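Local coordinates for protein VipE (Legionella pneumophila subsp. pneumophila str. Philadelphia 1, PDB 4QN8) that is a Legionella pneumophila effector, probably acting inside host cells, of unestablished molecular activity, represented by its all-helical N-terminal part, at residues 7-11 with 36-40; 62-66 with 101-107; 86-91 with 122-128; 109-114 with 149-154; 119-123 with 138-142. One frame throughout, in Å; residues are numbered along the deposited sequence. Where two conformers were deposited one is given.

Interaction 1: residues 7-11 with 36-40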
# COMPACT_ATOMS: atom_id res chain seq x y z
N GLN A 7 -3.33 -10.47 -12.00
CA GLN A 7 -3.62 -9.06 -11.76
C GLN A 7 -2.34 -8.28 -11.45
O GLN A 7 -2.09 -7.20 -12.00
CB GLN A 7 -4.61 -8.96 -10.59
CG GLN A 7 -4.92 -7.56 -10.16
CD GLN A 7 -5.97 -7.50 -9.06
OE1 GLN A 7 -6.35 -6.42 -8.63
NE2 GLN A 7 -6.47 -8.67 -8.62
N THR A 8 -1.50 -8.85 -10.58
CA THR A 8 -0.24 -8.22 -10.21
C THR A 8 0.67 -8.09 -11.41
O THR A 8 1.24 -7.02 -11.66
CB THR A 8 0.48 -9.06 -9.15
OG1 THR A 8 -0.24 -8.94 -7.92
CG2 THR A 8 1.93 -8.58 -8.95
N GLN A 9 0.80 -9.16 -12.17
CA GLN A 9 1.67 -9.15 -13.35
C GLN A 9 1.28 -8.07 -14.34
O GLN A 9 2.14 -7.40 -14.91
CB GLN A 9 1.65 -10.51 -14.05
CG GLN A 9 2.22 -11.66 -13.22
CD GLN A 9 1.89 -13.02 -13.81
OE1 GLN A 9 1.20 -13.11 -14.83
NE2 GLN A 9 2.36 -14.08 -13.17
N ARG A 10 -0.03 -7.92 -14.57
CA ARG A 10 -0.49 -6.98 -15.59
C ARG A 10 -0.23 -5.56 -15.11
O ARG A 10 0.22 -4.71 -15.88
CB ARG A 10 -1.97 -7.18 -15.91
CG ARG A 10 -2.29 -8.59 -16.42
CD ARG A 10 -1.73 -8.85 -17.81
NE ARG A 10 -1.84 -10.26 -18.18
CZ ARG A 10 -2.94 -10.82 -18.68
NH1 ARG A 10 -4.04 -10.10 -18.88
NH2 ARG A 10 -2.93 -12.11 -18.99
N LEU A 11 -0.49 -5.30 -13.83
CA LEU A 11 -0.29 -3.96 -13.29
C LEU A 11 1.20 -3.61 -13.18
O LEU A 11 1.59 -2.46 -13.41
CB LEU A 11 -1.03 -3.77 -11.96
CG LEU A 11 -2.55 -3.89 -12.16
CD1 LEU A 11 -3.30 -4.07 -10.85
CD2 LEU A 11 -3.12 -2.67 -12.88
N ASN A 36 -10.20 1.58 -7.06
CA ASN A 36 -10.62 0.40 -7.81
C ASN A 36 -9.55 -0.24 -8.67
O ASN A 36 -9.84 -1.18 -9.41
CB ASN A 36 -11.83 0.73 -8.67
CG ASN A 36 -13.05 1.02 -7.85
OD1 ASN A 36 -13.37 2.18 -7.58
ND2 ASN A 36 -13.73 -0.04 -7.42
N THR A 37 -8.32 0.24 -8.57
CA THR A 37 -7.25 -0.33 -9.40
C THR A 37 -7.02 -1.81 -9.09
O THR A 37 -6.80 -2.62 -10.01
CB THR A 37 -5.91 0.42 -9.25
OG1 THR A 37 -6.10 1.79 -9.64
CG2 THR A 37 -4.85 -0.21 -10.15
N PHE A 38 -7.07 -2.16 -7.81
CA PHE A 38 -6.94 -3.54 -7.34
C PHE A 38 -8.30 -4.05 -6.87
O PHE A 38 -9.08 -3.30 -6.25
CB PHE A 38 -5.92 -3.63 -6.20
CG PHE A 38 -4.55 -3.16 -6.57
CD1 PHE A 38 -4.19 -1.82 -6.42
CD2 PHE A 38 -3.63 -4.04 -7.09
CE1 PHE A 38 -2.92 -1.38 -6.79
CE2 PHE A 38 -2.35 -3.61 -7.47
CZ PHE A 38 -2.00 -2.27 -7.32
N THR A 39 -8.61 -5.31 -7.17
CA THR A 39 -9.91 -5.86 -6.80
C THR A 39 -9.79 -7.22 -6.13
O THR A 39 -8.84 -7.96 -6.37
CB THR A 39 -10.86 -6.03 -8.02
OG1 THR A 39 -10.33 -7.02 -8.91
CG2 THR A 39 -11.05 -4.71 -8.77
N LYS A 40 -10.77 -7.55 -5.28
CA LYS A 40 -10.88 -8.91 -4.79
C LYS A 40 -11.33 -9.77 -5.97
O LYS A 40 -11.84 -9.24 -6.96
CB LYS A 40 -11.91 -9.00 -3.65
CG LYS A 40 -13.35 -8.75 -4.07
CD LYS A 40 -14.32 -9.04 -2.91
CE LYS A 40 -15.69 -9.48 -3.40
NZ LYS A 40 -15.67 -10.82 -4.05
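Q7 has the most surface covered in this contact. Its side chain is fully extended, with chi1, chi2 and chi3 all near 180°. It therefore reaches straight from the helix to the backbone of the loop. There it meets T39 with both ends of its amide. T39 N donates to Q7 OE1 at 2.9 Å, with a near-linear N-H...O angle of 161°. Q7 NE2 gives a weak hydrogen bond to T39 O at 3.3 Å. The side-chain amide thus pairs with one residue's NH and CO, much as a neighbouring strand would, although this part of the protein contains no strands. T39 O also receives a weak hydrogen bond from H56. Here the first helix, 6-20, is tied to the long loop between helix 26-32 and helix 58-69. This is a surface contact of an all-helical fold, its centre about 12 Å from the centre of the chain.

L11 lies one turn further along the helix and supplies the apolar half. Its CD1 packs against F38 CE2 at 3.5 Å, and its CD2 lies 4.1 Å from T37 CG2. F38 is the buried residue of 36-40. Its ring also makes an edge-to-face pair with F65 of helix 58-69, a residue that L11 touches too. The T37 hydroxyl is hydrogen-bonded to the backbone oxygens of D34 and of L32, which ends helix 26-32.

Interaction 2: residues 62-66 with 101-107. With BME (beta-mercaptoethanol), chain D.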
# COMPACT_ATOMS: atom_id res chain seq x y z
N ILE A 62 -3.38 -6.28 -3.36
CA ILE A 62 -2.47 -5.16 -3.16
C ILE A 62 -1.15 -5.64 -2.54
O ILE A 62 -0.06 -5.23 -2.96
CB ILE A 62 -3.11 -4.05 -2.27
CG1 ILE A 62 -4.44 -3.59 -2.87
CG2 ILE A 62 -2.14 -2.89 -2.09
CD1 ILE A 62 -5.14 -2.48 -2.09
N LYS A 63 -1.24 -6.52 -1.54
CA LYS A 63 -0.06 -7.09 -0.91
C LYS A 63 0.81 -7.77 -1.95
O LYS A 63 2.04 -7.61 -1.96
CB LYS A 63 -0.47 -8.13 0.15
CG LYS A 63 -0.91 -7.58 1.50
CD LYS A 63 -1.28 -8.77 2.38
CE LYS A 63 -1.76 -8.40 3.76
NZ LYS A 63 -2.25 -9.65 4.42
N ASP A 64 0.17 -8.54 -2.83
CA ASP A 64 0.91 -9.30 -3.83
C ASP A 64 1.68 -8.35 -4.74
O ASP A 64 2.85 -8.60 -5.08
CB ASP A 64 -0.04 -10.21 -4.62
CG ASP A 64 0.68 -11.21 -5.49
OD1 ASP A 64 1.34 -12.13 -4.95
OD2 ASP A 64 0.58 -11.10 -6.73
N PHE A 65 1.04 -7.25 -5.12
CA PHE A 65 1.67 -6.24 -5.98
C PHE A 65 2.88 -5.60 -5.31
O PHE A 65 3.95 -5.51 -5.90
CB PHE A 65 0.66 -5.16 -6.35
CG PHE A 65 1.21 -4.06 -7.23
CD1 PHE A 65 1.23 -4.20 -8.60
CD2 PHE A 65 1.67 -2.88 -6.66
CE1 PHE A 65 1.71 -3.17 -9.42
CE2 PHE A 65 2.17 -1.86 -7.46
CZ PHE A 65 2.19 -2.01 -8.84
N VAL A 66 2.71 -5.18 -4.06
CA VAL A 66 3.82 -4.57 -3.34
C VAL A 66 4.92 -5.59 -3.09
O VAL A 66 6.11 -5.28 -3.23
CB VAL A 66 3.33 -3.94 -2.02
CG1 VAL A 66 4.51 -3.42 -1.20
CG2 VAL A 66 2.34 -2.81 -2.34
N SER A 101 -8.60 -0.92 2.23
CA SER A 101 -7.44 -1.61 1.65
C SER A 101 -6.93 -0.74 0.53
O SER A 101 -7.65 -0.50 -0.44
CB SER A 101 -7.83 -2.98 1.11
OG SER A 101 -8.48 -3.77 2.11
N SER A 102 -5.70 -0.27 0.65
CA SER A 102 -5.17 0.71 -0.30
C SER A 102 -3.69 0.54 -0.58
O SER A 102 -2.95 -0.00 0.25
CB SER A 102 -5.39 2.12 0.22
OG SER A 102 -4.51 2.37 1.29
N LEU A 103 -3.26 1.04 -1.73
CA LEU A 103 -1.85 0.92 -2.11
C LEU A 103 -0.95 1.74 -1.19
O LEU A 103 0.17 1.31 -0.86
CB LEU A 103 -1.65 1.36 -3.56
CG LEU A 103 -0.25 1.12 -4.11
CD1 LEU A 103 0.12 -0.39 -4.14
CD2 LEU A 103 -0.15 1.70 -5.51
N GLU A 104 -1.43 2.90 -0.77
CA GLU A 104 -0.64 3.74 0.12
C GLU A 104 -0.44 3.08 1.48
O GLU A 104 0.64 3.19 2.05
CB GLU A 104 -1.21 5.16 0.24
CG GLU A 104 -2.57 5.26 0.95
CD GLU A 104 -3.75 5.23 -0.01
OE1 GLU A 104 -3.59 4.72 -1.15
OE2 GLU A 104 -4.83 5.72 0.38
N LYS A 105 -1.46 2.39 1.98
CA LYS A 105 -1.32 1.64 3.23
C LYS A 105 -0.30 0.51 3.07
O LYS A 105 0.56 0.28 3.94
CB LYS A 105 -2.66 1.08 3.74
CG LYS A 105 -2.47 0.14 4.93
CD LYS A 105 -3.72 0.04 5.80
CE LYS A 105 -4.80 -0.78 5.13
NZ LYS A 105 -6.05 -0.79 5.99
N ALA A 106 -0.36 -0.18 1.94
CA ALA A 106 0.56 -1.30 1.73
C ALA A 106 2.01 -0.86 1.54
O ALA A 106 2.92 -1.51 2.05
CB ALA A 106 0.12 -2.19 0.59
N PHE A 107 2.23 0.22 0.80
CA PHE A 107 3.58 0.74 0.63
C PHE A 107 4.16 1.19 1.97
O PHE A 107 5.33 0.92 2.27
CB PHE A 107 3.58 1.91 -0.36
CG PHE A 107 4.11 1.54 -1.72
CD1 PHE A 107 3.41 0.68 -2.55
CD2 PHE A 107 5.30 2.07 -2.16
CE1 PHE A 107 3.90 0.34 -3.79
CE2 PHE A 107 5.80 1.74 -3.41
CZ PHE A 107 5.09 0.86 -4.22
C1 BME D . -11.41 -2.44 1.88
C2 BME D . -11.42 -1.82 0.50
O1 BME D . -11.03 -3.79 1.79
S2 BME D . -11.95 -0.10 0.53
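Apolar packing makes this contact. I62 CG2 sits 3.6 Å from A106 CB and 3.9 Å from L103 CD1. V66 lies one turn later, and its CG2 is 3.7 Å from each of L103 CD1, A106 CB and F107 CD1. F65 adds its ring, with CD2 3.9 Å from L103 CD1. The axes of the short segments approach to 9.5 Å and cross at -51°, with A106 facing I62 and V66.

Two polar bonds accompany the packing. S102 is the N-cap of helix 103-114: its OG accepts from K105 N at 3.1 Å. S101 OG is hydrogen-bonded to O1 of beta-mercaptoethanol at 2.6 Å, a molecule probably left from crystallisation.

The centre of the contact lies about 3 Å from the centre of the chain. Helix 75-88 covers L103 and F107 through M85, F153 of helix 135-154 touches V66, and F38 of the preceding loop packs on I62 and F65.

Interaction 3: residues 86-91 with 122-128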
# COMPACT_ATOMS: atom_id res chain seq x y z
N ILE A 86 1.00 9.23 -0.03
CA ILE A 86 0.26 9.79 1.10
C ILE A 86 -0.26 11.19 0.73
O ILE A 86 -1.42 11.51 1.01
CB ILE A 86 1.11 9.77 2.40
CG1 ILE A 86 1.20 8.33 2.93
CG2 ILE A 86 0.52 10.69 3.46
CD1 ILE A 86 2.43 8.02 3.78
N GLU A 87 0.56 12.00 0.08
CA GLU A 87 0.13 13.35 -0.33
C GLU A 87 -0.99 13.33 -1.35
O GLU A 87 -1.88 14.19 -1.32
CB GLU A 87 1.29 14.14 -0.94
CG GLU A 87 2.28 14.75 0.02
CD GLU A 87 3.49 15.29 -0.72
OE1 GLU A 87 3.94 14.61 -1.68
OE2 GLU A 87 3.98 16.38 -0.36
N LEU A 88 -0.95 12.36 -2.27
CA LEU A 88 -1.83 12.36 -3.44
C LEU A 88 -3.05 11.45 -3.34
O LEU A 88 -3.90 11.49 -4.22
CB LEU A 88 -1.06 11.96 -4.69
CG LEU A 88 0.05 12.93 -5.07
CD1 LEU A 88 0.85 12.35 -6.24
CD2 LEU A 88 -0.49 14.33 -5.41
N SER A 89 -3.09 10.61 -2.30
CA SER A 89 -4.20 9.68 -2.08
C SER A 89 -5.52 10.43 -2.08
O SER A 89 -5.60 11.54 -1.54
CB SER A 89 -4.03 8.95 -0.75
OG SER A 89 -3.00 7.99 -0.83
N PRO A 90 -6.56 9.85 -2.70
CA PRO A 90 -7.83 10.55 -2.90
C PRO A 90 -8.51 10.86 -1.58
O PRO A 90 -8.43 10.06 -0.64
CB PRO A 90 -8.68 9.54 -3.70
CG PRO A 90 -8.04 8.21 -3.44
CD PRO A 90 -6.58 8.50 -3.30
N PRO A 91 -9.15 12.03 -1.49
CA PRO A 91 -9.90 12.33 -0.28
C PRO A 91 -11.10 11.39 -0.22
O PRO A 91 -11.82 11.28 -1.20
CB PRO A 91 -10.39 13.77 -0.51
CG PRO A 91 -10.40 13.93 -2.01
CD PRO A 91 -9.23 13.11 -2.50
N HIS A 122 6.96 9.30 8.11
CA HIS A 122 5.68 9.49 7.42
C HIS A 122 4.58 9.91 8.39
O HIS A 122 3.59 10.53 7.99
CB HIS A 122 5.23 8.22 6.71
CG HIS A 122 6.08 7.84 5.54
ND1 HIS A 122 6.35 8.70 4.50
CD2 HIS A 122 6.71 6.68 5.24
CE1 HIS A 122 7.12 8.09 3.61
NE2 HIS A 122 7.34 6.86 4.03
N PHE A 123 4.75 9.58 9.67
CA PHE A 123 3.74 9.92 10.68
C PHE A 123 3.79 11.39 11.07
O PHE A 123 2.92 11.86 11.79
CB PHE A 123 3.87 9.01 11.90
CG PHE A 123 3.66 7.56 11.57
CD1 PHE A 123 2.39 7.03 11.50
CD2 PHE A 123 4.74 6.75 11.25
CE1 PHE A 123 2.19 5.70 11.17
CE2 PHE A 123 4.55 5.42 10.92
CZ PHE A 123 3.28 4.89 10.87
N ASN A 124 4.81 12.09 10.58
CA ASN A 124 4.93 13.53 10.75
C ASN A 124 4.34 14.34 9.59
O ASN A 124 4.29 15.57 9.65
CB ASN A 124 6.40 13.92 10.93
CG ASN A 124 6.96 13.47 12.26
OD1 ASN A 124 6.23 13.36 13.25
ND2 ASN A 124 8.26 13.20 12.30
N SER A 125 3.90 13.64 8.55
CA SER A 125 3.46 14.28 7.32
C SER A 125 2.15 15.02 7.55
O SER A 125 1.37 14.64 8.45
CB SER A 125 3.29 13.23 6.21
OG SER A 125 2.24 12.34 6.55
N THR A 126 1.90 16.06 6.76
CA THR A 126 0.68 16.86 6.90
C THR A 126 -0.57 15.98 6.82
O THR A 126 -1.50 16.14 7.60
CB THR A 126 0.61 17.96 5.82
OG1 THR A 126 1.74 18.85 5.96
CG2 THR A 126 -0.67 18.78 5.97
N ARG A 127 -0.58 15.04 5.88
CA ARG A 127 -1.78 14.24 5.67
C ARG A 127 -2.02 13.30 6.86
O ARG A 127 -3.15 13.18 7.34
CB ARG A 127 -1.69 13.44 4.37
CG ARG A 127 -2.95 12.64 4.03
CD ARG A 127 -4.02 13.56 3.47
NE ARG A 127 -5.23 12.83 3.05
CZ ARG A 127 -5.38 12.24 1.86
NH1 ARG A 127 -4.39 12.27 0.97
NH2 ARG A 127 -6.51 11.61 1.56
N VAL A 128 -0.97 12.65 7.35
CA VAL A 128 -1.17 11.70 8.45
C VAL A 128 -1.53 12.47 9.71
O VAL A 128 -2.39 12.04 10.48
CB VAL A 128 0.06 10.80 8.68
CG1 VAL A 128 -0.07 10.01 9.99
CG2 VAL A 128 0.26 9.87 7.49
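This is a mixed contact, partly buried, between the C-terminal end of helix 75-88 with the loop after it and the turn leading into helix 126-131. R127 and I86 carry most of it. The guanidinium of R127 reaches the loop where the chain has left the helix. R127 NH1 donates to S89 O at 2.9 Å, and R127 NH2 adds weak bonds to S89 O at 3.2 Å and P90 O at 3.3 Å. S89 O and P90 O both lie near the guanidinium plane, at its edge. R127 NH1 is also 3.1 Å from I86 O.

S89 is the first residue to leave helical geometry, so the arginine meets backbone carbonyls at the end of the helix. The fold is all-helical, and the contact joins the end of helix 75-88 to the start of helix 126-131 through R127 and I86. R127 has further partners: a salt bridge from NE to E131 and a cation-pi contact with F97.

I86 packs beside the arginine stem, with CG2 3.6 Å from R127 CB and 4.1 Å from V128 CG2. Its CD1 lies 4.0 Å from H122 ND1. The turn is held by S125, the N-cap of helix 126-131. S125 OG donates to H122 O at 2.7 Å and accepts a weak bond from V128 N at 3.3 Å. The H122 ring stacks on H79, and its NE2 bonds to E111.

Interaction 4: residues 109-114 with 149-154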
# COMPACT_ATOMS: atom_id res chain seq x y z
N ALA A 109 3.29 0.09 4.96
CA ALA A 109 3.55 -1.14 5.72
C ALA A 109 4.82 -1.85 5.26
O ALA A 109 5.54 -2.43 6.08
CB ALA A 109 2.36 -2.08 5.62
N PHE A 110 5.09 -1.83 3.97
CA PHE A 110 6.27 -2.51 3.44
C PHE A 110 7.51 -1.76 3.89
O PHE A 110 8.52 -2.37 4.29
CB PHE A 110 6.19 -2.54 1.92
CG PHE A 110 7.32 -3.28 1.27
CD1 PHE A 110 7.25 -4.65 1.10
CD2 PHE A 110 8.44 -2.59 0.83
CE1 PHE A 110 8.29 -5.34 0.48
CE2 PHE A 110 9.48 -3.27 0.21
CZ PHE A 110 9.41 -4.65 0.03
N GLU A 111 7.44 -0.44 3.84
CA GLU A 111 8.57 0.35 4.31
C GLU A 111 8.76 0.16 5.81
O GLU A 111 9.90 0.13 6.28
CB GLU A 111 8.44 1.84 3.95
CG GLU A 111 9.79 2.57 4.11
CD GLU A 111 9.69 4.07 3.90
OE1 GLU A 111 8.65 4.54 3.38
OE2 GLU A 111 10.67 4.79 4.24
N MSE A 112 7.67 0.04 6.57
CA MSE A 112 7.83 -0.17 8.00
C MSE A 112 8.37 -1.56 8.31
O MSE A 112 9.05 -1.76 9.34
CB MSE A 112 6.52 0.07 8.74
CG MSE A 112 6.05 1.50 8.63
SE MSE A 112 4.27 1.71 9.34
CE MSE A 112 4.69 1.63 11.24
N ALA A 113 8.10 -2.51 7.43
CA ALA A 113 8.56 -3.88 7.67
C ALA A 113 10.06 -3.98 7.51
O ALA A 113 10.72 -4.75 8.23
CB ALA A 113 7.87 -4.83 6.71
N HIS A 114 10.61 -3.22 6.58
CA HIS A 114 12.00 -3.43 6.20
C HIS A 114 12.90 -2.27 6.55
O HIS A 114 14.09 -2.45 6.81
CB HIS A 114 12.09 -3.76 4.70
CG HIS A 114 11.34 -5.00 4.32
ND1 HIS A 114 11.69 -6.24 4.79
CD2 HIS A 114 10.24 -5.19 3.54
CE1 HIS A 114 10.84 -7.15 4.33
NE2 HIS A 114 9.96 -6.53 3.56
N ILE A 149 -0.47 -5.92 8.28
CA ILE A 149 0.12 -5.84 6.97
C ILE A 149 1.65 -5.87 7.11
O ILE A 149 2.35 -6.56 6.36
CB ILE A 149 -0.35 -4.59 6.22
CG1 ILE A 149 -1.87 -4.48 6.37
CG2 ILE A 149 0.02 -4.68 4.76
CD1 ILE A 149 -2.43 -3.32 5.63
N ILE A 150 2.18 -5.13 8.09
CA ILE A 150 3.61 -5.16 8.38
C ILE A 150 4.03 -6.59 8.68
O ILE A 150 5.06 -7.07 8.18
CB ILE A 150 3.98 -4.25 9.58
CG1 ILE A 150 3.70 -2.77 9.25
CG2 ILE A 150 5.43 -4.44 10.00
CD1 ILE A 150 3.66 -1.86 10.49
N ALA A 151 3.23 -7.30 9.47
CA ALA A 151 3.57 -8.66 9.87
C ALA A 151 3.61 -9.60 8.66
O ALA A 151 4.40 -10.54 8.60
CB ALA A 151 2.58 -9.18 10.91
N PHE A 152 2.75 -9.32 7.69
CA PHE A 152 2.71 -10.11 6.47
C PHE A 152 4.01 -9.96 5.69
O PHE A 152 4.59 -10.94 5.23
CB PHE A 152 1.53 -9.70 5.58
CG PHE A 152 1.59 -10.28 4.19
CD1 PHE A 152 1.15 -11.57 3.96
CD2 PHE A 152 2.11 -9.55 3.14
CE1 PHE A 152 1.22 -12.13 2.69
CE2 PHE A 152 2.20 -10.10 1.86
CZ PHE A 152 1.74 -11.39 1.64
N PHE A 153 4.46 -8.73 5.52
CA PHE A 153 5.69 -8.49 4.77
C PHE A 153 6.91 -9.04 5.49
O PHE A 153 7.90 -9.43 4.86
CB PHE A 153 5.83 -7.00 4.46
CG PHE A 153 4.87 -6.51 3.41
CD1 PHE A 153 4.72 -7.20 2.22
CD2 PHE A 153 4.12 -5.37 3.62
CE1 PHE A 153 3.84 -6.76 1.24
CE2 PHE A 153 3.22 -4.92 2.65
CZ PHE A 153 3.09 -5.61 1.46
N GLN A 154 6.86 -9.10 6.82
CA GLN A 154 8.02 -9.60 7.55
C GLN A 154 8.14 -11.11 7.48
O GLN A 154 9.23 -11.66 7.55
CB GLN A 154 8.02 -9.09 8.99
CG GLN A 154 8.27 -7.59 9.06
CD GLN A 154 8.47 -7.11 10.47
OE1 GLN A 154 7.86 -7.62 11.40
NE2 GLN A 154 9.35 -6.12 10.63
O HOH W 1 8.27 -8.39 2.22
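F153 lays its ring face against F110. The edge of F110 points at that face, a T-shaped pair with centroids 5.2 Å apart and planes at 83°. F110 CB adds a CH-pi contact, 4.2 Å from the F153 ring centroid. The F153 side chain is a knob in a hole formed by A109, F110, A113 and H114. Two of these are alanines, and the helices come close: 8.2 Å between the axes of the short segments, crossing at -57°. The pair joins the C-terminal ends of helix 103-114 and helix 135-154 in this all-helical domain, with V66 of helix 58-69 touching both rings.

A109 CB also meets I149 CG2 at 3.6 Å. I150 CD1 packs on CE of selenomethionine M112 at 3.7 Å. At the exposed end, Q154 NE2 donates to A113 O at 3.1 Å, nearly linear at 174°. A water bonds to H114 NE2 at 2.8 Å and donates to F153 O at 2.9 Å.

Interaction 5: residues 119-123 with 138-142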
# COMPACT_ATOMS: atom_id res chain seq x y z
N ALA A 119 10.79 4.88 7.81
CA ALA A 119 9.34 4.95 7.60
C ALA A 119 8.64 5.77 8.67
O ALA A 119 7.54 6.32 8.45
CB ALA A 119 8.75 3.57 7.53
N GLU A 120 9.27 5.86 9.84
CA GLU A 120 8.69 6.61 10.95
C GLU A 120 8.39 8.07 10.59
O GLU A 120 7.46 8.68 11.14
CB GLU A 120 9.61 6.54 12.17
CG GLU A 120 9.00 7.10 13.42
CD GLU A 120 7.77 6.34 13.89
OE1 GLU A 120 7.51 5.21 13.40
OE2 GLU A 120 7.06 6.88 14.76
N GLU A 121 9.16 8.63 9.66
CA GLU A 121 8.98 10.03 9.28
C GLU A 121 7.62 10.33 8.63
O GLU A 121 7.18 11.48 8.60
CB GLU A 121 10.13 10.47 8.36
CG GLU A 121 11.52 10.30 8.97
CD GLU A 121 12.63 10.64 7.98
OE1 GLU A 121 12.32 11.19 6.90
OE2 GLU A 121 13.82 10.37 8.30
N HIS A 122 6.96 9.30 8.11
CA HIS A 122 5.68 9.49 7.42
C HIS A 122 4.58 9.91 8.39
O HIS A 122 3.59 10.53 7.99
CB HIS A 122 5.23 8.22 6.71
CG HIS A 122 6.08 7.84 5.54
ND1 HIS A 122 6.35 8.70 4.50
CD2 HIS A 122 6.71 6.68 5.24
CE1 HIS A 122 7.12 8.09 3.61
NE2 HIS A 122 7.34 6.86 4.03
N PHE A 123 4.75 9.58 9.67
CA PHE A 123 3.74 9.92 10.68
C PHE A 123 3.79 11.39 11.07
O PHE A 123 2.92 11.86 11.79
CB PHE A 123 3.87 9.01 11.90
CG PHE A 123 3.66 7.56 11.57
CD1 PHE A 123 2.39 7.03 11.50
CD2 PHE A 123 4.74 6.75 11.25
CE1 PHE A 123 2.19 5.70 11.17
CE2 PHE A 123 4.55 5.42 10.92
CZ PHE A 123 3.28 4.89 10.87
N ILE A 138 -2.62 7.89 16.35
CA ILE A 138 -1.40 7.40 15.72
C ILE A 138 -1.09 6.02 16.27
O ILE A 138 -0.68 5.13 15.53
CB ILE A 138 -0.22 8.34 16.00
CG1 ILE A 138 -0.39 9.65 15.21
CG2 ILE A 138 1.13 7.68 15.66
CD1 ILE A 138 -0.42 9.45 13.71
N ASP A 139 -1.27 5.84 17.57
CA ASP A 139 -1.03 4.54 18.22
C ASP A 139 -1.84 3.41 17.58
O ASP A 139 -1.30 2.35 17.30
CB ASP A 139 -1.37 4.61 19.70
CG ASP A 139 -0.29 5.30 20.53
OD1 ASP A 139 0.60 5.95 19.94
OD2 ASP A 139 -0.33 5.20 21.77
N ASN A 140 -3.13 3.64 17.38
CA ASN A 140 -3.98 2.63 16.74
C ASN A 140 -3.64 2.45 15.27
O ASN A 140 -3.74 1.33 14.73
CB ASN A 140 -5.47 2.96 16.91
CG ASN A 140 -5.97 2.70 18.31
OD1 ASN A 140 -5.58 1.72 18.96
ND2 ASN A 140 -6.84 3.58 18.80
N LEU A 141 -3.26 3.53 14.59
CA LEU A 141 -2.83 3.44 13.19
C LEU A 141 -1.68 2.45 13.09
O LEU A 141 -1.67 1.58 12.21
CB LEU A 141 -2.42 4.82 12.64
CG LEU A 141 -1.83 4.86 11.22
CD1 LEU A 141 -2.80 4.18 10.24
CD2 LEU A 141 -1.53 6.29 10.77
N LYS A 142 -0.72 2.55 14.00
CA LYS A 142 0.42 1.65 13.99
C LYS A 142 0.10 0.24 14.47
O LYS A 142 0.46 -0.75 13.82
CB LYS A 142 1.58 2.23 14.81
CG LYS A 142 2.21 3.47 14.19
CD LYS A 142 3.30 4.01 15.10
CE LYS A 142 3.99 5.22 14.49
NZ LYS A 142 5.00 5.77 15.44
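I138 opens the helical side of the contact. Its CD1 lies 4.3 Å from F123 CD1, near the plane of the ring. One turn on, L141 packs more closely: its CD2 is 3.8 Å from F123 CE1, again at the ring edge. I138 and L141 both also touch V128 of helix 126-131.

K142 comes next and covers one face of the ring. Its extended chain places CE 3.5 Å from the F123 ring centroid, only 5° off the ring normal, a CH-pi contact. Its NZ is 4.5 Å from the same centroid and makes a cation-pi interaction. The charge is met by E120: K142 NZ bonds to E120 OE2 in a salt bridge with a very short distance of 2.4 Å. The lysine thus spans an aromatic and an acid that lie three residues apart.

K142 combines a salt bridge with a cation-pi contact. This fastens the connection after helix 116-119, E120 and the 3-10 segment that follows, to the C-terminal helix 135-154 of this all-helical fold.

In the fold
Interaction 2 is near the centre of the chain and touches three of the other four. F38 of interaction 1 packs on it, with F38 CB 3.6 Å from I62 CG1, and T8 OG1 lies 2.6 Å from D64 OD2, a probable hydrogen bond. Interaction 4 shares helix 103-114 with it, their centres about 10 Å apart. Interaction 3 meets it where E104 OE2 lies 3.2 Å from S89 OG. Interactions 3 and 5 share H122 and F123. H122 NE2 is 2.7 Å from E111 OE1 of segment 109-114, linking both to interaction 4. Interactions 1 and 5 are farthest apart, with centres about 26 Å apart. Beta-mercaptoethanol, probably from crystallisation, is bound at S101 of interaction 2.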